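Local coordinates for protein probable transcriptional regulator (Rhodococcus jostii, PDB 3HIM) that probably binds DNA at regulatory sites through a helix-turn-helix as a TetR-family transcriptional regulator and probably works as a dimer, at the interface of chains A and B. Numbering follows the deposited sequence. Chains: chain A/B, Probable transcriptional regulator.

The interface of chains A and B. Residues chain A 194, 197-198, 200; chain B 154-156, 197-200.
This patch lies where the C-terminal ends of the 184-198 helices of both chains meet across a two-fold axis. TetR-family regulators usually dimerise through their C-terminal helical domains, so the interface is probably the biological one. The structure alone does not prove it.

Polar contacts centre on A:Arg197. Its CG is anti to the carbonyl carbon (chi1 -80°), and the chain bends at chi2, which carries the guanidinium across to chain B. There it meets the backbone carbonyl of B:His154 end-on. NH1 and NH2 of A:Arg197 both donate to B:His154 O, each at 2.8 Å. The oxygen lies close to the guanidinium plane. NH2 sits nearly along the C=O axis, while NH1 stands above the carbonyl plane. The two bent bonds to one oxygen help to hold the guanidinium's rotation. A weaker bond joins A:Arg197 NH1 to the helix-end carbonyl B:Met198 O. Its two-fold twin comes from B:Arg197, which has the same bent chain and faces the end of the chain A helix. The guanidinium NH1 of B:Arg197 donates to the backbone carbonyl A:Met198 O at 3.3 Å, from above the carbonyl plane.

Cation-pi packing adds to this grip. A:Arg197 NH2 lies over the face of the B:Phe156 ring, offset toward its rim, 3.9 Å from the centroid. The two planes are 29° apart. The CG methylene of A:Arg197 reaches the ring edge, 3.5 Å from B:Phe156 CE2.

Apolar contacts pack beside the two-fold axis. A:Met198 and B:Met198 lie side by side, with their CG atoms 3.7 Å apart. A:Leu194 crosses B:Met198 at about a right angle and touches it with CD2, 3.9 Å from B:Met198 CG.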
ATOM      1  N   LEU A 194       9.094 -11.219 -11.189  1.00 17.88           N
ATOM      2  CA  LEU A 194       7.739 -10.761 -11.537  1.00 18.15           C
ATOM      3  C   LEU A 194       7.738  -9.566 -12.485  1.00 18.05           C
ATOM      4  O   LEU A 194       6.960  -9.535 -13.425  1.00 18.32           O
ATOM      5  CB  LEU A 194       6.936 -10.456 -10.277  1.00 17.38           C
ATOM      6  CG  LEU A 194       6.631 -11.716  -9.463  1.00 18.24           C
ATOM      7  CD1 LEU A 194       5.992 -11.357  -8.110  1.00 17.10           C
ATOM      8  CD2 LEU A 194       5.742 -12.712 -10.271  1.00 16.35           C
ATOM      9  N   ARG A 197       8.693 -10.651 -16.019  1.00 17.02           N
ATOM     10  CA  ARG A 197       7.501 -11.269 -16.604  1.00 16.72           C
ATOM     11  C   ARG A 197       6.469 -10.230 -17.025  1.00 17.04           C
ATOM     12  O   ARG A 197       5.879 -10.332 -18.109  1.00 16.04           O
ATOM     13  CB  ARG A 197       6.854 -12.226 -15.605  1.00 16.78           C
ATOM     14  CG  ARG A 197       7.525 -13.587 -15.505  1.00 17.42           C
ATOM     15  CD  ARG A 197       6.985 -14.524 -16.551  1.00 17.59           C
ATOM     16  NE  ARG A 197       7.608 -15.851 -16.502  1.00 18.21           N
ATOM     17  CZ  ARG A 197       7.106 -16.913 -15.871  1.00 18.71           C
ATOM     18  NH1 ARG A 197       5.966 -16.832 -15.183  1.00 18.16           N
ATOM     19  NH2 ARG A 197       7.764 -18.065 -15.910  1.00 18.64           N
ATOM     20  N   MET A 198       6.274  -9.231 -16.155  1.00 16.71           N
ATOM     21  CA  MET A 198       5.290  -8.186 -16.373  1.00 16.90           C
ATOM     22  C   MET A 198       5.495  -7.531 -17.731  1.00 17.69           C
ATOM     23  O   MET A 198       4.537  -7.332 -18.469  1.00 17.91           O
ATOM     24  CB  MET A 198       5.367  -7.128 -15.268  1.00 16.14           C
ATOM     25  CG  MET A 198       4.512  -7.419 -14.044  1.00 14.31           C
ATOM     26  SD  MET A 198       4.528  -5.961 -12.970  1.00 12.97           S
ATOM     27  CE  MET A 198       5.498  -6.628 -11.632  1.00 13.57           C
ATOM     28  N   GLY A 200       7.197  -8.648 -20.357  1.00 21.26           N
ATOM     29  CA  GLY A 200       7.246  -9.566 -21.490  1.00 23.31           C
ATOM     30  C   GLY A 200       8.642 -10.043 -21.792  1.00 25.00           C
ATOM     31  O   GLY A 200       9.003 -10.240 -22.947  1.00 25.36           O
TER
ATOM     32  N   HIS B 154       2.616 -20.736 -15.770  1.00 17.79           N
ATOM     33  CA  HIS B 154       3.981 -21.210 -15.508  1.00 17.38           C
ATOM     34  C   HIS B 154       4.663 -20.268 -14.524  1.00 17.12           C
ATOM     35  O   HIS B 154       5.653 -19.620 -14.868  1.00 17.03           O
ATOM     36  CB  HIS B 154       4.774 -21.290 -16.809  1.00 16.85           C
ATOM     37  CG  HIS B 154       4.024 -21.966 -17.908  1.00 18.89           C
ATOM     38  ND1 HIS B 154       3.833 -23.333 -17.944  1.00 20.04           N
ATOM     39  CD2 HIS B 154       3.364 -21.464 -18.979  1.00 19.54           C
ATOM     40  CE1 HIS B 154       3.117 -23.645 -19.012  1.00 19.40           C
ATOM     41  NE2 HIS B 154       2.821 -22.530 -19.656  1.00 19.11           N
ATOM     42  N   PRO B 155       4.137 -20.204 -13.294  1.00 17.16           N
ATOM     43  CA  PRO B 155       4.625 -19.256 -12.290  1.00 17.58           C
ATOM     44  C   PRO B 155       6.032 -19.608 -11.877  1.00 17.40           C
ATOM     45  O   PRO B 155       6.378 -20.790 -11.830  1.00 17.38           O
ATOM     46  CB  PRO B 155       3.666 -19.455 -11.094  1.00 17.35           C
ATOM     47  CG  PRO B 155       3.024 -20.757 -11.306  1.00 17.07           C
ATOM     48  CD  PRO B 155       3.157 -21.160 -12.737  1.00 17.08           C
ATOM     49  N   PHE B 156       6.847 -18.593 -11.615  1.00 17.61           N
ATOM     50  CA  PHE B 156       8.123 -18.820 -10.963  1.00 17.65           C
ATOM     51  C   PHE B 156       7.835 -19.373  -9.570  1.00 17.25           C
ATOM     52  O   PHE B 156       8.365 -20.400  -9.154  1.00 16.21           O
ATOM     53  CB  PHE B 156       8.921 -17.519 -10.853  1.00 18.57           C
ATOM     54  CG  PHE B 156       9.669 -17.158 -12.102  1.00 20.35           C
ATOM     55  CD1 PHE B 156      10.818 -17.849 -12.456  1.00 21.11           C
ATOM     56  CD2 PHE B 156       9.227 -16.113 -12.918  1.00 21.47           C
ATOM     57  CE1 PHE B 156      11.518 -17.510 -13.618  1.00 24.50           C
ATOM     58  CE2 PHE B 156       9.907 -15.772 -14.069  1.00 22.88           C
ATOM     59  CZ  PHE B 156      11.058 -16.478 -14.430  1.00 23.85           C
ATOM     60  N   ARG B 197       0.479 -11.901 -16.998  1.00 12.88           N
ATOM     61  CA  ARG B 197       1.886 -11.930 -17.384  1.00 13.54           C
ATOM     62  C   ARG B 197       2.786 -12.474 -16.274  1.00 13.97           C
ATOM     63  O   ARG B 197       3.716 -13.248 -16.538  1.00 13.58           O
ATOM     64  CB  ARG B 197       2.366 -10.542 -17.821  1.00 13.43           C
ATOM     65  CG  ARG B 197       1.964 -10.164 -19.229  1.00 13.59           C
ATOM     66  CD  ARG B 197       3.012 -10.640 -20.209  1.00 15.96           C
ATOM     67  NE  ARG B 197       2.780 -10.216 -21.596  1.00 16.68           N
ATOM     68  CZ  ARG B 197       3.380  -9.186 -22.194  1.00 16.45           C
ATOM     69  NH1 ARG B 197       4.233  -8.416 -21.539  1.00 15.50           N
ATOM     70  NH2 ARG B 197       3.116  -8.918 -23.464  1.00 15.63           N
ATOM     71  N   MET B 198       2.494 -12.057 -15.046  1.00 14.46           N
ATOM     72  CA  MET B 198       3.206 -12.494 -13.864  1.00 15.84           C
ATOM     73  C   MET B 198       3.159 -14.017 -13.713  1.00 16.67           C
ATOM     74  O   MET B 198       4.175 -14.636 -13.383  1.00 16.55           O
ATOM     75  CB  MET B 198       2.613 -11.836 -12.610  1.00 14.94           C
ATOM     76  CG  MET B 198       3.214 -10.466 -12.294  1.00 16.92           C
ATOM     77  SD  MET B 198       2.548  -9.812 -10.740  1.00 14.77           S
ATOM     78  CE  MET B 198       1.199  -8.847 -11.422  1.00 11.57           C
ATOM     79  N   VAL B 199       1.992 -14.619 -13.936  1.00 17.16           N
ATOM     80  CA  VAL B 199       1.890 -16.066 -13.733  1.00 18.39           C
ATOM     81  C   VAL B 199       2.250 -16.834 -15.004  1.00 19.77           C
ATOM     82  O   VAL B 199       2.076 -18.054 -15.074  1.00 19.67           O
ATOM     83  CB  VAL B 199       0.528 -16.510 -13.161  1.00 18.16           C
ATOM     84  CG1 VAL B 199       0.311 -15.867 -11.819  1.00 18.03           C
ATOM     85  CG2 VAL B 199      -0.609 -16.181 -14.124  1.00 16.65           C
ATOM     86  N   GLY B 200       2.755 -16.096 -15.995  1.00 21.46           N
ATOM     87  CA  GLY B 200       3.285 -16.664 -17.234  1.00 23.20           C
ATOM     88  C   GLY B 200       2.228 -17.271 -18.120  1.00 24.84           C
ATOM     89  O   GLY B 200       2.495 -18.239 -18.831  1.00 25.39           O
TER